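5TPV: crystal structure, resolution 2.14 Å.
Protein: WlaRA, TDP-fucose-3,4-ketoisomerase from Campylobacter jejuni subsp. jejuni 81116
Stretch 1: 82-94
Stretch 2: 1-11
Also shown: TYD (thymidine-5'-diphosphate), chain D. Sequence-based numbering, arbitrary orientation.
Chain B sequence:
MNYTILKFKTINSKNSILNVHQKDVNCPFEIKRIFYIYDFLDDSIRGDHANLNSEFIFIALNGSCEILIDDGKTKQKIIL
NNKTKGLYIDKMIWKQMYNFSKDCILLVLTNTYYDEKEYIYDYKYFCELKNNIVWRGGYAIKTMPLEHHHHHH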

# COMPACT_ATOMS: atom_id res chain seq x y z
N ASN B 82 0.09 -11.08 -10.59
CA ASN B 82 1.12 -11.36 -9.60
C ASN B 82 1.76 -10.14 -8.98
O ASN B 82 1.62 -9.04 -9.50
CB ASN B 82 2.19 -12.27 -10.16
CG ASN B 82 3.19 -11.52 -10.99
OD1 ASN B 82 2.82 -11.00 -12.01
ND2 ASN B 82 4.44 -11.49 -10.58
N LYS B 83 2.48 -10.39 -7.90
CA LYS B 83 3.00 -9.34 -7.01
C LYS B 83 4.20 -8.61 -7.54
O LYS B 83 4.62 -7.64 -6.93
CB LYS B 83 3.43 -9.95 -5.68
CG LYS B 83 2.28 -10.16 -4.74
CD LYS B 83 2.77 -10.69 -3.40
CE LYS B 83 2.65 -12.20 -3.29
NZ LYS B 83 1.27 -12.63 -3.60
N THR B 84 4.78 -9.06 -8.65
CA THR B 84 5.99 -8.40 -9.18
C THR B 84 5.74 -7.43 -10.32
O THR B 84 6.66 -6.91 -10.93
CB THR B 84 6.95 -9.43 -9.72
OG1 THR B 84 6.30 -10.06 -10.82
CG2 THR B 84 7.27 -10.47 -8.64
N LYS B 85 4.47 -7.23 -10.60
CA LYS B 85 4.04 -6.43 -11.73
C LYS B 85 2.85 -5.55 -11.28
O LYS B 85 2.03 -5.91 -10.40
CB LYS B 85 3.73 -7.37 -12.89
CG LYS B 85 2.28 -7.52 -13.31
CD LYS B 85 2.16 -8.65 -14.34
CE LYS B 85 0.72 -8.92 -14.77
NZ LYS B 85 0.44 -8.13 -16.00
N GLY B 86 2.82 -4.36 -11.83
CA GLY B 86 1.66 -3.51 -11.72
C GLY B 86 1.45 -2.70 -12.98
O GLY B 86 2.33 -2.56 -13.84
N LEU B 87 0.26 -2.15 -13.04
CA LEU B 87 -0.15 -1.28 -14.13
C LEU B 87 -0.15 0.13 -13.66
O LEU B 87 -0.96 0.49 -12.77
CB LEU B 87 -1.57 -1.65 -14.57
CG LEU B 87 -2.20 -0.68 -15.59
CD1 LEU B 87 -1.39 -0.68 -16.88
CD2 LEU B 87 -3.62 -1.16 -15.86
N TYR B 88 0.80 0.90 -14.18
CA TYR B 88 0.78 2.37 -14.11
C TYR B 88 -0.15 2.97 -15.18
O TYR B 88 -0.07 2.62 -16.37
CB TYR B 88 2.17 2.91 -14.35
CG TYR B 88 2.17 4.40 -14.55
CD1 TYR B 88 2.14 5.25 -13.47
CD2 TYR B 88 2.11 4.96 -15.83
CE1 TYR B 88 2.04 6.62 -13.62
CE2 TYR B 88 2.03 6.34 -16.00
CZ TYR B 88 2.01 7.16 -14.91
OH TYR B 88 1.93 8.52 -15.09
N ILE B 89 -1.04 3.87 -14.79
CA ILE B 89 -1.76 4.67 -15.76
C ILE B 89 -1.64 6.11 -15.39
O ILE B 89 -1.63 6.47 -14.23
CB ILE B 89 -3.26 4.35 -15.88
CG1 ILE B 89 -4.08 4.83 -14.66
CG2 ILE B 89 -3.44 2.89 -16.17
CD1 ILE B 89 -5.59 4.63 -14.81
N ASP B 90 -1.62 6.94 -16.42
CA ASP B 90 -1.54 8.41 -16.21
C ASP B 90 -2.94 8.95 -15.90
O ASP B 90 -3.93 8.22 -15.98
CB ASP B 90 -1.04 9.04 -17.51
CG ASP B 90 -0.26 10.33 -17.31
OD1 ASP B 90 0.64 10.53 -18.18
OD2 ASP B 90 -0.52 11.10 -16.34
N LYS B 91 -3.02 10.21 -15.56
CA LYS B 91 -4.35 10.81 -15.29
C LYS B 91 -5.31 10.87 -16.49
O LYS B 91 -4.92 10.68 -17.65
CB LYS B 91 -4.17 12.18 -14.68
CG LYS B 91 -3.34 13.16 -15.47
CD LYS B 91 -3.42 14.54 -14.83
CE LYS B 91 -2.13 15.29 -15.02
NZ LYS B 91 -2.21 16.70 -14.54
N MET B 92 -6.60 11.04 -16.24
CA MET B 92 -7.60 11.14 -17.32
C MET B 92 -7.52 9.92 -18.18
O MET B 92 -7.44 9.95 -19.43
CB MET B 92 -7.44 12.45 -18.13
CG MET B 92 -8.10 13.63 -17.46
SD MET B 92 -9.88 13.33 -17.21
CE MET B 92 -10.57 13.81 -18.79
N ILE B 93 -7.53 8.79 -17.49
CA ILE B 93 -7.77 7.57 -18.20
C ILE B 93 -8.92 6.89 -17.50
O ILE B 93 -8.91 6.75 -16.28
CB ILE B 93 -6.49 6.75 -18.24
CG1 ILE B 93 -5.40 7.54 -18.96
CG2 ILE B 93 -6.78 5.40 -18.89
CD1 ILE B 93 -4.19 6.75 -19.43
N TRP B 94 -9.92 6.51 -18.29
CA TRP B 94 -11.11 5.84 -17.75
C TRP B 94 -10.74 4.38 -17.54
O TRP B 94 -9.99 3.76 -18.33
CB TRP B 94 -12.23 5.91 -18.76
CG TRP B 94 -13.52 5.27 -18.38
CD1 TRP B 94 -13.86 3.96 -18.49
CD2 TRP B 94 -14.67 5.94 -17.90
NE1 TRP B 94 -15.18 3.77 -18.11
CE2 TRP B 94 -15.68 4.97 -17.72
CE3 TRP B 94 -14.95 7.28 -17.61
CZ2 TRP B 94 -16.95 5.29 -17.25
CZ3 TRP B 94 -16.24 7.59 -17.15
CH2 TRP B 94 -17.20 6.61 -16.97
PA TYD D . 15.33 -3.73 6.70
O1A TYD D . 14.33 -2.70 7.19
O2A TYD D . 16.77 -3.64 7.13
O3A TYD D . 14.78 -5.19 7.08
PB TYD D . 13.29 -5.38 7.66
O1B TYD D . 13.20 -4.36 8.77
O2B TYD D . 13.26 -6.81 8.13
O3B TYD D . 12.40 -5.09 6.48
O5' TYD D . 15.29 -3.74 5.09
C5' TYD D . 15.61 -4.93 4.36
C4' TYD D . 16.57 -4.59 3.23
O4' TYD D . 15.85 -4.02 2.14
C3' TYD D . 17.61 -3.57 3.68
O3' TYD D . 18.92 -4.11 3.55
C2' TYD D . 17.45 -2.36 2.77
C1' TYD D . 16.32 -2.71 1.81
N1 TYD D . 15.23 -1.74 1.96
C2 TYD D . 15.12 -0.68 1.03
O2 TYD D . 15.95 -0.58 0.10
N3 TYD D . 14.13 0.23 1.13
C4 TYD D . 13.23 0.15 2.12
O4 TYD D . 12.32 1.00 2.21
C5 TYD D . 13.33 -0.96 3.10
C5M TYD D . 12.33 -1.08 4.22
C6 TYD D . 14.36 -1.88 2.96
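Stretch 2, residues 1-11: MNYTILKFKTI

The ring of F8 packs against a glycine: its CZ is 3.6 Å from N of G86, in the space a side chain at that position would fill, since an ideal CB on G86 would fall 2.9 Å from F8 CZ, a clash. F8 has just left the strand formed by residues 3-7, and its CA-to-CB bond points toward stretch 1. With chi1 in the m well (-63°), the ring also reaches back to the turn, where CD2 of F8 is 3.6 Å from O of K83, which sits at the ring edge.

The N-terminal segment is extended and runs antiparallel to strand 85-89, with an angle of 159° between the N-to-C directions and a closest approach of the axes of 4.6 Å. The register pairs K85 with K7, G86 with L6, L87 with I5, Y88 with T4 and I89 with Y3, the CA atoms of each pair lying 4.3 to 5.3 Å apart. Hydrogen bonds form at every second residue. N of T4 donates to O of Y88 at 2.9 Å, and N of Y88 returns a bond to O of T4, also at 2.9 Å. Two residues on, N of L6 donates to O of G86 at 2.8 Å, whereas the reverse bond from N of G86 to O of L6 is weak at 3.3 Å.

The ladder runs past the strands at both ends. N of F8 donates to O of T84 at 2.7 Å, in a nearly linear bond (175°); T84 belongs to the type I turn N82-K85 that leads into the strand. At the other end, N of D90 binds O of N2 at 3.1 Å, and the side chain of N2 adds a second link, from ND2 to OD1 of D90 at 2.9 Å. CD1 of I93 closes on the same carbonyl, 3.4 Å from O of N2.

Side chains alternate across the sheet. On the face carrying K85, L87 and I89, CD1 of L87 packs 4.0 Å from CD1 of Y3 and 4.4 Å from CG1 of I5, while CG2 of I89 lies 4.1 Å from CB of Y3. On the other face, CB of Y88 is 4.2 Å from CD1 of L6, and ND2 of N2 approaches the edge of the Y88 ring, 4.2 Å from CE2. Together the two stretches bury 796 Å², counting both sides. Beyond the contact, I11 leaves stretch 1 behind and brings CD1 to 3.5 Å from O2 of TYD.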

# COMPACT_ATOMS: atom_id res chain seq x y z
N MET B 1 -3.44 7.47 -24.96
CA MET B 1 -3.23 6.34 -24.00
C MET B 1 -1.79 6.41 -23.49
O MET B 1 -0.82 6.41 -24.29
CB MET B 1 -3.40 5.03 -24.75
CG MET B 1 -3.49 3.82 -23.84
SD MET B 1 -4.96 3.83 -22.80
CE MET B 1 -6.02 2.85 -23.87
N ASN B 2 -1.64 6.49 -22.17
CA ASN B 2 -0.31 6.42 -21.56
C ASN B 2 -0.39 5.52 -20.32
O ASN B 2 -0.91 5.92 -19.28
CB ASN B 2 0.24 7.78 -21.12
CG ASN B 2 1.71 7.66 -20.63
OD1 ASN B 2 2.50 6.88 -21.16
ND2 ASN B 2 2.06 8.43 -19.64
N TYR B 3 0.15 4.32 -20.43
CA TYR B 3 0.22 3.40 -19.34
C TYR B 3 1.48 2.55 -19.49
O TYR B 3 2.07 2.49 -20.58
CB TYR B 3 -1.01 2.52 -19.42
CG TYR B 3 -1.07 1.56 -20.57
CD1 TYR B 3 -0.33 0.38 -20.56
CD2 TYR B 3 -1.88 1.81 -21.68
CE1 TYR B 3 -0.38 -0.51 -21.62
CE2 TYR B 3 -1.96 0.93 -22.75
CZ TYR B 3 -1.19 -0.25 -22.73
OH TYR B 3 -1.21 -1.17 -23.79
N THR B 4 1.84 1.86 -18.41
CA THR B 4 3.02 0.97 -18.43
C THR B 4 2.85 -0.20 -17.48
O THR B 4 2.50 -0.02 -16.31
CB THR B 4 4.34 1.67 -18.01
OG1 THR B 4 4.61 2.83 -18.80
CG2 THR B 4 5.53 0.72 -18.20
N ILE B 5 3.09 -1.39 -18.00
CA ILE B 5 3.20 -2.56 -17.16
C ILE B 5 4.60 -2.56 -16.57
O ILE B 5 5.58 -2.85 -17.28
CB ILE B 5 2.84 -3.85 -17.92
CG1 ILE B 5 1.38 -3.75 -18.38
CG2 ILE B 5 3.01 -5.11 -17.04
CD1 ILE B 5 0.85 -5.01 -19.01
N LEU B 6 4.69 -2.21 -15.29
CA LEU B 6 5.94 -2.27 -14.54
C LEU B 6 6.29 -3.66 -14.08
O LEU B 6 5.44 -4.50 -13.84
CB LEU B 6 5.91 -1.32 -13.36
CG LEU B 6 5.64 0.10 -13.83
CD1 LEU B 6 5.41 0.94 -12.61
CD2 LEU B 6 6.73 0.73 -14.70
N LYS B 7 7.59 -3.94 -14.13
CA LYS B 7 8.18 -5.11 -13.47
C LYS B 7 8.90 -4.55 -12.24
O LYS B 7 9.82 -3.75 -12.38
CB LYS B 7 9.16 -5.80 -14.40
CG LYS B 7 9.90 -6.97 -13.73
CD LYS B 7 9.02 -8.20 -13.60
CE LYS B 7 9.64 -9.24 -12.69
NZ LYS B 7 9.10 -10.60 -12.98
N PHE B 8 8.49 -4.96 -11.04
CA PHE B 8 9.07 -4.41 -9.81
C PHE B 8 10.44 -4.99 -9.48
O PHE B 8 10.73 -6.15 -9.75
CB PHE B 8 8.09 -4.60 -8.66
CG PHE B 8 6.77 -3.87 -8.84
CD1 PHE B 8 6.72 -2.60 -9.40
CD2 PHE B 8 5.58 -4.45 -8.41
CE1 PHE B 8 5.50 -1.93 -9.56
CE2 PHE B 8 4.38 -3.79 -8.56
CZ PHE B 8 4.33 -2.55 -9.11
N LYS B 9 11.31 -4.15 -8.97
CA LYS B 9 12.54 -4.64 -8.37
C LYS B 9 12.19 -5.10 -6.94
O LYS B 9 11.68 -4.28 -6.15
CB LYS B 9 13.64 -3.56 -8.35
CG LYS B 9 14.92 -3.97 -7.59
CD LYS B 9 16.23 -3.96 -8.40
CE LYS B 9 17.11 -5.21 -8.23
NZ LYS B 9 17.11 -5.76 -6.84
N THR B 10 12.45 -6.38 -6.65
CA THR B 10 12.25 -6.99 -5.33
C THR B 10 13.55 -7.14 -4.54
O THR B 10 14.62 -7.39 -5.13
CB THR B 10 11.55 -8.34 -5.45
OG1 THR B 10 12.42 -9.29 -6.07
CG2 THR B 10 10.27 -8.23 -6.25
N ILE B 11 13.45 -6.98 -3.22
CA ILE B 11 14.56 -7.26 -2.31
C ILE B 11 14.39 -8.61 -1.60
O ILE B 11 13.56 -8.79 -0.68
CB ILE B 11 14.76 -6.13 -1.30
CG1 ILE B 11 14.97 -4.80 -2.03
CG2 ILE B 11 16.00 -6.38 -0.46
CD1 ILE B 11 14.79 -3.58 -1.16